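Local coordinates for uncharacterized protein MJ0690 (Methanocaldococcus jannaschii, PDB 3K32) that is of unknown function but is predicted to be a subunit of a tRNA methyltransferase, with a HUP-type fold consistent with nucleotide binding, at residues Y89-V94 with L105-R110. Residues are numbered along the deposited sequence; the frame is centred on the assembly and turned at random.
Sequences YVHKTV and LADGTR
A buried His-carboxylate hydrogen bond, H91 to D107, ties helix 84-98 to the loop leaving the C-terminal end of strand 104-106, in the parallel sheet of strand order 3-2-1-4-5 that is the Rossmann-like core expected of the HUP clan. The bond runs from H91 NE2 to D107 OD2 at 2.8 Å, with a moderately bent N-H...O angle of 145°. With CG anti to the backbone N (chi1 -171°), the imidazole spans the gap between two backbones whose nearest CA atoms, those of H91 and D107, are 9.9 Å apart. OD2 sits at the ring edge, close to the ring plane, whereas the ring nitrogen meets the carboxylate on its anti side and out of its plane; the two flat groups are turned 48° against each other. H91 CE1 lies 3.4 Å from D107 OD2, beside the bonded nitrogen. The other carboxylate oxygen is used within the loop: T109 N donates to D107 OD1 at 3.0 Å from above the carboxylate plane, closing an Asx turn. One residue farther on, R110 turns back and holds G108 O side-on through NE, at 3.1 Å, and NH2. Y134 OH also bonds D107 OD2, and Y169 OH bonds H91 ND1; L12 of strand 8-12 packs against H91. An alanine in place of D107 would probably leave H91 NE2 and Y134 OH without their shared acceptor, the imidazole held by hydrogen bonding from Y169 alone, and the Asx turn undone. With NE2-H spent on D107 OD2 and ND1 paired with Y169 OH, the ring's rotation is set through both nitrogens, and the His-carboxylate bond is a buried polar link between the helix and the loop after the strand.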
loop_
_atom_site.group_PDB
_atom_site.type_symbol
_atom_site.label_atom_id
_atom_site.label_comp_id
_atom_site.label_asym_id
_atom_site.label_seq_id
_atom_site.Cartn_x
_atom_site.Cartn_y
_atom_site.Cartn_z
ATOM N N TYR B 89 -18.076 -9.370 -4.996
ATOM C CA TYR B 89 -18.759 -10.418 -4.261
ATOM C C TYR B 89 -17.896 -11.674 -4.105
ATOM O O TYR B 89 -17.836 -12.245 -3.020
ATOM C CB TYR B 89 -20.130 -10.780 -4.878
ATOM C CG TYR B 89 -20.575 -12.148 -4.434
ATOM C CD1 TYR B 89 -21.121 -12.350 -3.167
ATOM C CD2 TYR B 89 -20.390 -13.259 -5.251
ATOM C CE1 TYR B 89 -21.486 -13.625 -2.730
ATOM C CE2 TYR B 89 -20.752 -14.535 -4.826
ATOM C CZ TYR B 89 -21.296 -14.713 -3.575
ATOM O OH TYR B 89 -21.651 -15.983 -3.175
ATOM N N VAL B 90 -17.247 -12.106 -5.185
ATOM C CA VAL B 90 -16.426 -13.316 -5.144
ATOM C C VAL B 90 -15.235 -13.119 -4.201
ATOM O O VAL B 90 -15.028 -13.904 -3.275
ATOM C CB VAL B 90 -15.891 -13.709 -6.540
ATOM C CG1 VAL B 90 -14.977 -14.931 -6.444
ATOM C CG2 VAL B 90 -17.031 -13.953 -7.514
ATOM N N HIS B 91 -14.464 -12.061 -4.432
ATOM C CA HIS B 91 -13.246 -11.814 -3.650
ATOM C C HIS B 91 -13.529 -11.685 -2.141
ATOM O O HIS B 91 -12.817 -12.257 -1.308
ATOM C CB HIS B 91 -12.505 -10.582 -4.185
ATOM C CG HIS B 91 -11.154 -10.384 -3.576
ATOM N ND1 HIS B 91 -10.047 -11.106 -3.970
ATOM C CD2 HIS B 91 -10.730 -9.558 -2.595
ATOM C CE1 HIS B 91 -9.000 -10.724 -3.266
ATOM N NE2 HIS B 91 -9.386 -9.786 -2.418
ATOM N N LYS B 92 -14.578 -10.937 -1.802
ATOM C CA LYS B 92 -15.050 -10.862 -0.429
ATOM C C LYS B 92 -15.384 -12.239 0.136
ATOM O O LYS B 92 -15.084 -12.545 1.288
ATOM C CB LYS B 92 -16.283 -9.976 -0.342
ATOM C CG LYS B 92 -15.984 -8.499 -0.440
ATOM C CD LYS B 92 -17.251 -7.697 -0.213
ATOM C CE LYS B 92 -16.975 -6.208 -0.251
ATOM N NZ LYS B 92 -18.233 -5.431 -0.418
ATOM N N THR B 93 -16.006 -13.071 -0.680
ATOM C CA THR B 93 -16.441 -14.367 -0.224
ATOM C C THR B 93 -15.224 -15.251 -0.032
ATOM O O THR B 93 -15.107 -15.987 0.956
ATOM C CB THR B 93 -17.407 -14.989 -1.239
ATOM O OG1 THR B 93 -18.528 -14.112 -1.414
ATOM C CG2 THR B 93 -17.882 -16.351 -0.768
ATOM N N VAL B 94 -14.301 -15.165 -0.973
ATOM C CA VAL B 94 -13.034 -15.847 -0.795
ATOM C C VAL B 94 -12.326 -15.421 0.513
ATOM O O VAL B 94 -11.928 -16.261 1.317
ATOM C CB VAL B 94 -12.143 -15.678 -2.026
ATOM C CG1 VAL B 94 -10.723 -16.126 -1.723
ATOM C CG2 VAL B 94 -12.748 -16.456 -3.213
ATOM N N LEU B 105 -3.416 -12.987 5.805
ATOM C CA LEU B 105 -3.878 -13.057 4.430
ATOM C C LEU B 105 -3.426 -11.843 3.675
ATOM O O LEU B 105 -3.563 -10.720 4.159
ATOM C CB LEU B 105 -5.400 -13.105 4.385
ATOM C CG LEU B 105 -6.048 -14.442 4.046
ATOM C CD1 LEU B 105 -5.091 -15.569 4.374
ATOM C CD2 LEU B 105 -7.342 -14.593 4.819
ATOM N N ALA B 106 -2.898 -12.072 2.480
ATOM C CA ALA B 106 -2.489 -10.987 1.605
ATOM C C ALA B 106 -3.094 -11.183 0.220
ATOM O O ALA B 106 -3.393 -12.320 -0.170
ATOM C CB ALA B 106 -0.973 -10.921 1.515
ATOM N N ASP B 107 -3.266 -10.083 -0.520
ATOM C CA ASP B 107 -3.663 -10.183 -1.919
ATOM C C ASP B 107 -3.021 -9.074 -2.738
ATOM O O ASP B 107 -2.152 -8.366 -2.244
ATOM C CB ASP B 107 -5.182 -10.162 -2.058
ATOM C CG ASP B 107 -5.781 -8.801 -1.728
ATOM O OD1 ASP B 107 -5.053 -7.788 -1.817
ATOM O OD2 ASP B 107 -6.982 -8.748 -1.379
ATOM N N GLY B 108 -3.470 -8.917 -3.984
ATOM C CA GLY B 108 -2.817 -8.045 -4.952
ATOM C C GLY B 108 -3.610 -6.809 -5.320
ATOM O O GLY B 108 -3.382 -6.189 -6.369
ATOM N N THR B 109 -4.547 -6.452 -4.449
ATOM C CA THR B 109 -5.315 -5.219 -4.572
ATOM C C THR B 109 -4.426 -3.973 -4.562
ATOM O O THR B 109 -3.428 -3.900 -3.841
ATOM C CB THR B 109 -6.338 -5.116 -3.451
ATOM O OG1 THR B 109 -7.220 -6.239 -3.540
ATOM C CG2 THR B 109 -7.156 -3.838 -3.630
ATOM N N ARG B 110 -4.788 -2.987 -5.364
ATOM C CA ARG B 110 -3.889 -1.870 -5.576
ATOM C C ARG B 110 -4.645 -0.545 -5.640
ATOM O O ARG B 110 -5.851 -0.525 -5.862
ATOM C CB ARG B 110 -3.076 -2.113 -6.844
ATOM C CG ARG B 110 -3.942 -2.281 -8.080
ATOM C CD ARG B 110 -3.238 -3.040 -9.207
ATOM N NE ARG B 110 -3.335 -4.473 -8.980
ATOM C CZ ARG B 110 -3.788 -5.351 -9.866
ATOM N NH1 ARG B 110 -4.168 -4.948 -11.064
ATOM N NH2 ARG B 110 -3.844 -6.638 -9.548
#